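Local coordinates for enterotoxin type A (Staphylococcus aureus, PDB 1DYQ), which acts as a superantigen, binding MHC class II, with the help of zinc, and T-cell receptors to activate the host immune system, at residues A[130-144]-A[156-168]. The protein carries 3 engineered substitutions. Residues are numbered along the deposited sequence; the frame is centred on the assembly and turned at random.
Sequences LWLDGKQNTVPLETV and LDLQARRYLQEKY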
loop_
_atom_site.group_PDB
_atom_site.type_symbol
_atom_site.label_atom_id
_atom_site.label_comp_id
_atom_site.label_asym_id
_atom_site.label_seq_id
_atom_site.Cartn_x
_atom_site.Cartn_y
_atom_site.Cartn_z
ATOM N N LEU A 130 4.216 3.141 18.075
ATOM C CA LEU A 130 3.325 1.987 18.114
ATOM C C LEU A 130 2.873 1.716 19.563
ATOM O O LEU A 130 3.723 1.600 20.446
ATOM C CB LEU A 130 3.987 0.748 17.535
ATOM C CG LEU A 130 3.090 -0.483 17.355
ATOM C CD1 LEU A 130 3.562 -1.290 16.149
ATOM C CD2 LEU A 130 3.176 -1.406 18.588
ATOM N N TRP A 131 1.592 1.572 19.734
ATOM C CA TRP A 131 1.023 1.183 21.035
ATOM C C TRP A 131 0.326 -0.173 20.880
ATOM O O TRP A 131 -0.383 -0.380 19.888
ATOM C CB TRP A 131 0.051 2.226 21.535
ATOM C CG TRP A 131 0.663 3.536 21.936
ATOM C CD1 TRP A 131 1.118 3.869 23.177
ATOM C CD2 TRP A 131 0.845 4.695 21.115
ATOM N NE1 TRP A 131 1.584 5.162 23.183
ATOM C CE2 TRP A 131 1.409 5.707 21.926
ATOM C CE3 TRP A 131 0.568 5.005 19.779
ATOM C CZ2 TRP A 131 1.733 6.955 21.444
ATOM C CZ3 TRP A 131 0.890 6.254 19.296
ATOM C CH2 TRP A 131 1.469 7.236 20.134
ATOM N N LEU A 132 0.549 -1.059 21.836
ATOM C CA LEU A 132 -0.165 -2.348 21.872
ATOM C C LEU A 132 -0.963 -2.424 23.189
ATOM O O LEU A 132 -0.333 -2.395 24.262
ATOM C CB LEU A 132 0.801 -3.488 21.777
ATOM C CG LEU A 132 0.274 -4.913 22.053
ATOM C CD1 LEU A 132 -0.693 -5.314 20.936
ATOM C CD2 LEU A 132 1.453 -5.868 22.123
ATOM N N ASP A 133 -2.263 -2.377 23.106
ATOM C CA ASP A 133 -3.118 -2.306 24.308
ATOM C C ASP A 133 -2.687 -1.138 25.178
ATOM O O ASP A 133 -2.600 -1.230 26.407
ATOM C CB ASP A 133 -3.092 -3.614 25.077
ATOM C CG ASP A 133 -3.725 -4.774 24.304
ATOM O OD1 ASP A 133 -4.817 -4.581 23.746
ATOM O OD2 ASP A 133 -3.106 -5.854 24.295
ATOM N N GLY A 134 -2.388 -0.001 24.537
ATOM C CA GLY A 134 -1.996 1.203 25.192
ATOM C C GLY A 134 -0.553 1.327 25.584
ATOM O O GLY A 134 -0.151 2.443 26.034
ATOM N N LYS A 135 0.254 0.299 25.525
ATOM C CA LYS A 135 1.660 0.389 25.949
ATOM C C LYS A 135 2.557 0.601 24.741
ATOM O O LYS A 135 2.484 -0.191 23.791
ATOM C CB LYS A 135 2.062 -0.855 26.724
ATOM C CG LYS A 135 3.531 -1.169 26.787
ATOM C CD LYS A 135 4.357 -0.034 27.362
ATOM C CE LYS A 135 5.835 -0.425 27.442
ATOM N NZ LYS A 135 6.087 -1.268 28.649
ATOM N N GLN A 136 3.410 1.620 24.774
ATOM C CA GLN A 136 4.315 1.834 23.638
ATOM C C GLN A 136 5.282 0.677 23.474
ATOM O O GLN A 136 5.815 0.117 24.452
ATOM C CB GLN A 136 5.042 3.160 23.766
ATOM C CG GLN A 136 5.807 3.577 22.512
ATOM C CD GLN A 136 5.980 5.072 22.395
ATOM O OE1 GLN A 136 5.826 5.814 23.370
ATOM N NE2 GLN A 136 6.287 5.554 21.191
ATOM N N ASN A 137 5.500 0.254 22.230
ATOM C CA ASN A 137 6.504 -0.750 21.908
ATOM C C ASN A 137 7.560 -0.089 20.994
ATOM O O ASN A 137 7.171 0.666 20.094
ATOM C CB ASN A 137 5.946 -1.953 21.190
ATOM C CG ASN A 137 5.128 -2.921 21.983
ATOM O OD1 ASN A 137 4.539 -3.862 21.408
ATOM N ND2 ASN A 137 5.061 -2.768 23.296
ATOM N N THR A 138 8.809 -0.443 21.169
ATOM C CA THR A 138 9.880 0.070 20.332
ATOM C C THR A 138 9.767 -0.493 18.904
ATOM O O THR A 138 9.388 -1.643 18.740
ATOM C CB THR A 138 11.268 -0.340 20.879
ATOM O OG1 THR A 138 11.338 -0.027 22.276
ATOM C CG2 THR A 138 12.366 0.414 20.144
ATOM N N VAL A 139 9.954 0.382 17.922
ATOM C CA VAL A 139 9.967 -0.065 16.516
ATOM C C VAL A 139 11.286 0.407 15.887
ATOM O O VAL A 139 11.588 1.597 15.956
ATOM C CB VAL A 139 8.802 0.549 15.713
ATOM C CG1 VAL A 139 8.834 -0.006 14.278
ATOM C CG2 VAL A 139 7.464 0.272 16.356
ATOM N N PRO A 140 12.045 -0.508 15.323
ATOM C CA PRO A 140 13.308 -0.152 14.674
ATOM C C PRO A 140 13.121 1.011 13.713
ATOM O O PRO A 140 12.218 1.006 12.871
ATOM C CB PRO A 140 13.720 -1.410 13.955
ATOM C CG PRO A 140 13.008 -2.526 14.633
ATOM C CD PRO A 140 11.711 -1.934 15.145
ATOM N N LEU A 141 14.024 1.991 13.762
ATOM C CA LEU A 141 13.902 3.180 12.928
ATOM C C LEU A 141 13.970 2.884 11.447
ATOM O O LEU A 141 13.357 3.642 10.658
ATOM C CB LEU A 141 14.943 4.226 13.345
ATOM C CG LEU A 141 14.800 5.633 12.788
ATOM C CD1 LEU A 141 13.458 6.250 13.140
ATOM C CD2 LEU A 141 15.940 6.528 13.285
ATOM N N GLU A 142 14.587 1.795 11.006
ATOM C CA GLU A 142 14.665 1.465 9.605
ATOM C C GLU A 142 13.418 0.743 9.082
ATOM O O GLU A 142 13.453 0.313 7.920
ATOM C CB GLU A 142 15.855 0.556 9.274
ATOM C CG GLU A 142 17.016 0.554 10.200
ATOM C CD GLU A 142 16.768 -0.134 11.530
ATOM O OE1 GLU A 142 16.543 -1.363 11.554
ATOM O OE2 GLU A 142 16.796 0.581 12.556
ATOM N N THR A 143 12.422 0.503 9.904
ATOM C CA THR A 143 11.261 -0.282 9.497
ATOM C C THR A 143 10.544 0.283 8.281
ATOM O O THR A 143 10.193 -0.480 7.369
ATOM C CB THR A 143 10.254 -0.401 10.665
ATOM O OG1 THR A 143 10.939 -1.033 11.773
ATOM C CG2 THR A 143 9.075 -1.237 10.269
ATOM N N VAL A 144 10.254 1.562 8.274
ATOM C CA VAL A 144 9.640 2.223 7.109
ATOM C C VAL A 144 10.584 3.301 6.618
ATOM O O VAL A 144 11.013 4.153 7.424
ATOM C CB VAL A 144 8.277 2.814 7.437
ATOM C CG1 VAL A 144 7.712 3.594 6.251
ATOM C CG2 VAL A 144 7.305 1.706 7.847
ATOM N N LEU A 156 4.354 3.524 1.988
ATOM C CA LEU A 156 4.540 3.512 3.451
ATOM C C LEU A 156 3.696 2.431 4.112
ATOM O O LEU A 156 4.231 1.714 4.994
ATOM C CB LEU A 156 4.127 4.865 4.041
ATOM C CG LEU A 156 4.886 6.085 3.483
ATOM C CD1 LEU A 156 4.346 7.341 4.144
ATOM C CD2 LEU A 156 6.381 5.938 3.670
ATOM N N ASP A 157 2.475 2.238 3.669
ATOM C CA ASP A 157 1.572 1.248 4.275
ATOM C C ASP A 157 2.016 -0.162 3.995
ATOM O O ASP A 157 1.986 -1.028 4.874
ATOM C CB ASP A 157 0.155 1.537 3.751
ATOM C CG ASP A 157 -0.953 0.913 4.565
ATOM O OD1 ASP A 157 -0.709 0.587 5.761
ATOM O OD2 ASP A 157 -2.071 0.740 4.036
ATOM N N LEU A 158 2.529 -0.460 2.788
ATOM C CA LEU A 158 3.068 -1.792 2.514
ATOM C C LEU A 158 4.210 -2.113 3.474
ATOM O O LEU A 158 4.314 -3.223 4.001
ATOM C CB LEU A 158 3.546 -1.865 1.053
ATOM C CG LEU A 158 2.412 -1.909 0.016
ATOM C CD1 LEU A 158 3.033 -1.740 -1.398
ATOM C CD2 LEU A 158 1.659 -3.230 0.111
ATOM N N GLN A 159 5.107 -1.139 3.688
ATOM C CA GLN A 159 6.247 -1.399 4.555
ATOM C C GLN A 159 5.770 -1.571 6.006
ATOM O O GLN A 159 6.247 -2.528 6.644
ATOM C CB GLN A 159 7.294 -0.307 4.496
ATOM C CG GLN A 159 8.022 -0.181 3.154
ATOM C CD GLN A 159 8.960 1.046 3.227
ATOM O OE1 GLN A 159 9.991 0.955 3.879
ATOM N NE2 GLN A 159 8.577 2.083 2.532
ATOM N N ALA A 160 4.848 -0.739 6.423
ATOM C CA ALA A 160 4.390 -0.839 7.838
ATOM C C ALA A 160 3.672 -2.131 8.110
ATOM O O ALA A 160 3.996 -2.848 9.070
ATOM C CB ALA A 160 3.512 0.356 8.188
ATOM N N ARG A 161 2.747 -2.532 7.203
ATOM C CA ARG A 161 2.016 -3.770 7.455
ATOM C C ARG A 161 2.845 -5.000 7.294
ATOM O O ARG A 161 2.582 -6.007 7.977
ATOM C CB ARG A 161 0.742 -3.822 6.582
ATOM C CG ARG A 161 -0.169 -2.630 6.807
ATOM C CD ARG A 161 -1.612 -2.993 6.445
ATOM N NE ARG A 161 -2.366 -1.840 6.073
ATOM C CZ ARG A 161 -3.671 -1.774 5.815
ATOM N NH1 ARG A 161 -4.444 -2.837 5.990
ATOM N NH2 ARG A 161 -4.203 -0.642 5.370
ATOM N N ARG A 162 3.925 -4.999 6.498
ATOM C CA ARG A 162 4.800 -6.147 6.394
ATOM C C ARG A 162 5.486 -6.401 7.764
ATOM O O ARG A 162 5.470 -7.514 8.237
ATOM C CB ARG A 162 5.890 -5.984 5.339
ATOM C CG ARG A 162 6.831 -7.183 5.250
ATOM C CD ARG A 162 7.802 -7.025 4.059
ATOM N NE ARG A 162 7.042 -7.264 2.832
ATOM C CZ ARG A 162 6.673 -8.443 2.378
ATOM N NH1 ARG A 162 7.006 -9.561 2.983
ATOM N NH2 ARG A 162 5.891 -8.490 1.286
ATOM N N TYR A 163 5.857 -5.278 8.388
ATOM C CA TYR A 163 6.449 -5.387 9.751
ATOM C C TYR A 163 5.393 -5.840 10.739
ATOM O O TYR A 163 5.728 -6.699 11.610
ATOM C CB TYR A 163 7.010 -4.012 10.142
ATOM C CG TYR A 163 7.445 -3.965 11.615
ATOM C CD1 TYR A 163 8.609 -4.564 12.020
ATOM C CD2 TYR A 163 6.616 -3.331 12.525
ATOM C CE1 TYR A 163 8.986 -4.522 13.368
ATOM C CE2 TYR A 163 6.980 -3.314 13.884
ATOM C CZ TYR A 163 8.153 -3.896 14.261
ATOM O OH TYR A 163 8.531 -3.842 15.603
ATOM N N LEU A 164 4.168 -5.375 10.659
ATOM C CA LEU A 164 3.129 -5.815 11.600
ATOM C C LEU A 164 2.892 -7.303 11.467
ATOM O O LEU A 164 2.621 -7.987 12.455
ATOM C CB LEU A 164 1.852 -5.031 11.475
ATOM C CG LEU A 164 1.948 -3.513 11.705
ATOM C CD1 LEU A 164 0.617 -2.836 11.518
ATOM C CD2 LEU A 164 2.523 -3.248 13.120
ATOM N N GLN A 165 2.921 -7.823 10.237
ATOM C CA GLN A 165 2.777 -9.285 10.084
ATOM C C GLN A 165 3.949 -10.005 10.701
ATOM O O GLN A 165 3.756 -10.999 11.442
ATOM C CB GLN A 165 2.669 -9.602 8.555
ATOM C CG GLN A 165 2.442 -11.107 8.331
ATOM C CD GLN A 165 1.125 -11.568 8.927
ATOM O OE1 GLN A 165 0.097 -10.931 8.886
ATOM N NE2 GLN A 165 1.201 -12.771 9.535
ATOM N N GLU A 166 5.164 -9.600 10.458
ATOM C CA GLU A 166 6.362 -10.240 10.925
ATOM C C GLU A 166 6.469 -10.212 12.459
ATOM O O GLU A 166 6.796 -11.236 13.059
ATOM C CB GLU A 166 7.616 -9.541 10.355
ATOM C CG GLU A 166 8.886 -10.356 10.666
ATOM C CD GLU A 166 8.803 -11.716 9.974
ATOM O OE1 GLU A 166 8.795 -11.726 8.729
ATOM O OE2 GLU A 166 8.691 -12.738 10.676
ATOM N N LYS A 167 6.176 -9.062 13.030
ATOM C CA LYS A 167 6.361 -8.890 14.486
ATOM C C LYS A 167 5.163 -9.325 15.271
ATOM O O LYS A 167 5.350 -9.965 16.356
ATOM C CB LYS A 167 6.736 -7.435 14.771
ATOM C CG LYS A 167 6.853 -7.086 16.253
ATOM C CD LYS A 167 8.148 -7.637 16.828
ATOM C CE LYS A 167 8.423 -7.027 18.204
ATOM N NZ LYS A 167 9.836 -7.319 18.616
ATOM N N TYR A 168 3.951 -9.031 14.870
ATOM C CA TYR A 168 2.746 -9.329 15.599
ATOM C C TYR A 168 1.839 -10.361 14.962
ATOM O O TYR A 168 0.778 -10.672 15.547
ATOM C CB TYR A 168 1.920 -8.033 15.823
ATOM C CG TYR A 168 2.710 -6.987 16.578
ATOM C CD1 TYR A 168 2.789 -7.069 17.968
ATOM C CD2 TYR A 168 3.441 -6.000 15.930
ATOM C CE1 TYR A 168 3.542 -6.143 18.678
ATOM C CE2 TYR A 168 4.203 -5.093 16.631
ATOM C CZ TYR A 168 4.246 -5.177 18.014
ATOM O OH TYR A 168 5.010 -4.274 18.718
HETATM O O HOH W 1 7.030 -3.013 17.546
HETATM O O HOH W 2 11.436 -1.326 4.341
HETATM O O HOH W 3 8.983 -3.071 6.736
#
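Val144 fits against Leu156 and Ala160 in the first turns of helix 153-168, while farther along Tyr163 packs on the loop and Tyr168 on the hairpin, a compact example of how a beta-grasp domain lays its helix across a mixed sheet. The sheet side is the buried, wholly apolar part. One Val144 methyl, CG2, lies over the helix backbone, 3.7 Å from Ala160 N, whereas the other, CG1, meets Leu156 CD2, the two side chains crossing at about a right angle. Leu156 also touches Phe187, and Ala160 touches Ile185, both of strand 182-188. Toward the helix C-terminus, Leu130 reaches across with CG anti to the backbone N (chi1 -172°); the Leu130 and Leu164 side chains pass each other in opposite directions, with Leu130 CD1 3.8 Å from Leu164 CD2 and also touching the ring of Tyr168.

The outer side is partly exposed and bridged by waters, though Thr143 still sits close on Tyr163, CG2 to CG 3.5 Å. Thr143 OG1, over the same ring though off centre, donates a hydrogen bond to Pro140 O, the acceptor that also takes Thr143 N in the type I turn. Lys167 CB covers the opposite face, and Val139 CG1 comes obliquely to CE2. Gln159 OE1 accepts from Lys145 N and its NE2 donates to Glu155 O, tying the polar margin to the chain that joins the segments. Nearby, one water donates to both Thr143 O and Gln159 O.

At the hairpin end, another water joins three groups: it donates to Thr138 O and to Tyr168 OH and lies in the plane of the Tyr163 ring, 2.6 Å from its OH. The direct polar link is Tyr168 OH, which donates to Asn137 OD1 over 2.8 Å, on a lone pair in the carbonyl plane, amide and ring being within 10° of coplanar.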